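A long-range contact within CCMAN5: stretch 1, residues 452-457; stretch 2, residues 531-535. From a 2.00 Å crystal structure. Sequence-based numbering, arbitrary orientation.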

# COMPACT_ATOMS: atom_id res chain seq x y z
N ALA A 452 10.24 9.51 28.38
CA ALA A 452 11.68 9.48 28.69
C ALA A 452 12.46 8.53 27.79
O ALA A 452 12.11 7.35 27.67
CB ALA A 452 11.89 9.09 30.17
N GLY A 453 13.53 9.03 27.17
CA GLY A 453 14.37 8.19 26.29
C GLY A 453 13.71 7.62 25.03
O GLY A 453 14.28 6.76 24.36
N ASN A 454 12.51 8.10 24.71
CA ASN A 454 11.77 7.57 23.56
C ASN A 454 11.24 8.70 22.65
O ASN A 454 10.05 8.97 22.63
CB ASN A 454 10.64 6.63 24.03
CG ASN A 454 10.15 5.69 22.92
OD1 ASN A 454 10.25 5.99 21.73
ND2 ASN A 454 9.60 4.56 23.32
N PRO A 455 12.14 9.37 21.91
CA PRO A 455 11.70 10.50 21.09
C PRO A 455 10.70 10.08 20.01
O PRO A 455 9.84 10.87 19.63
CB PRO A 455 13.01 11.03 20.47
CG PRO A 455 13.96 9.88 20.54
CD PRO A 455 13.59 9.14 21.79
N GLY A 456 10.78 8.84 19.56
CA GLY A 456 9.90 8.34 18.50
C GLY A 456 8.46 8.24 18.94
O GLY A 456 7.56 8.68 18.22
N ALA A 457 8.24 7.65 20.11
CA ALA A 457 6.90 7.51 20.66
C ALA A 457 6.27 8.89 20.93
O ALA A 457 5.06 9.07 20.76
CB ALA A 457 6.92 6.65 21.94
N ALA A 531 18.94 4.48 16.34
CA ALA A 531 19.46 4.95 17.62
C ALA A 531 18.27 5.48 18.42
O ALA A 531 17.19 5.66 17.87
CB ALA A 531 20.51 6.06 17.40
N ALA A 532 18.47 5.69 19.72
CA ALA A 532 17.47 6.32 20.61
C ALA A 532 16.07 5.68 20.64
O ALA A 532 15.05 6.39 20.80
CB ALA A 532 17.37 7.83 20.31
N GLY A 533 16.01 4.36 20.48
CA GLY A 533 14.75 3.61 20.54
C GLY A 533 13.86 3.76 19.31
O GLY A 533 12.71 3.32 19.33
N LEU A 534 14.38 4.39 18.25
CA LEU A 534 13.60 4.69 17.06
C LEU A 534 13.35 3.48 16.16
O LEU A 534 14.21 2.61 16.01
CB LEU A 534 14.26 5.78 16.21
CG LEU A 534 14.40 7.20 16.76
CD1 LEU A 534 15.24 8.00 15.79
CD2 LEU A 534 13.06 7.88 16.97
N TYR A 535 12.18 3.47 15.53
CA TYR A 535 11.83 2.40 14.61
C TYR A 535 12.05 2.77 13.14
O TYR A 535 11.41 3.69 12.62
CB TYR A 535 10.40 1.94 14.86
CG TYR A 535 10.32 0.93 15.99
CD1 TYR A 535 10.25 -0.44 15.72
CD2 TYR A 535 10.33 1.36 17.33
CE1 TYR A 535 10.20 -1.37 16.77
CE2 TYR A 535 10.28 0.44 18.37
CZ TYR A 535 10.22 -0.92 18.09
OH TYR A 535 10.18 -1.84 19.11
O HOH W 1 12.47 6.63 19.99

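Two loop-rich segments of CCMAN5 meet over a small area, 188 Å² summed over both sides, with no direct hydrogen bond between them; apolar packing and one bridging water hold them together. Gly453 turns the chain at positive phi (63°), a conformation that favours glycine, and its O lies 3.7 Å from Ala532 O, a contact between two acceptors without a hydrogen bond. Asn454 caps the helix that begins at Pro455: with chi1 in t, its OD1 accepts from Ala457 N at 3.1 Å. The same OD1 accepts from water 1 (2.9 Å), which also donates to Ala532 O (2.7 Å) and accepts from Gly456 N (2.8 Å), so the water joins the cap and the first turn of the helix to the other loop. Pro455, buried, suits the first turn because it needs no backbone N-H partner; its CG packs 4.0 Å from Ala532 CB and 4.2 Å from Leu534 CD2, while its CD approaches Ala532 O at 3.3 Å. At Gly456, the bare CA sits 3.5 Å from Leu534 CD2; an ideal CB here would lie only 3.0 Å from that methyl. Leu534, chi1 m and chi2 t, brings its end to this surface, and the bond from Leu534 N to Ala531 O (3.1 Å) closes its turn. Within that turn, the phi of Gly533 (74°) likewise favours glycine.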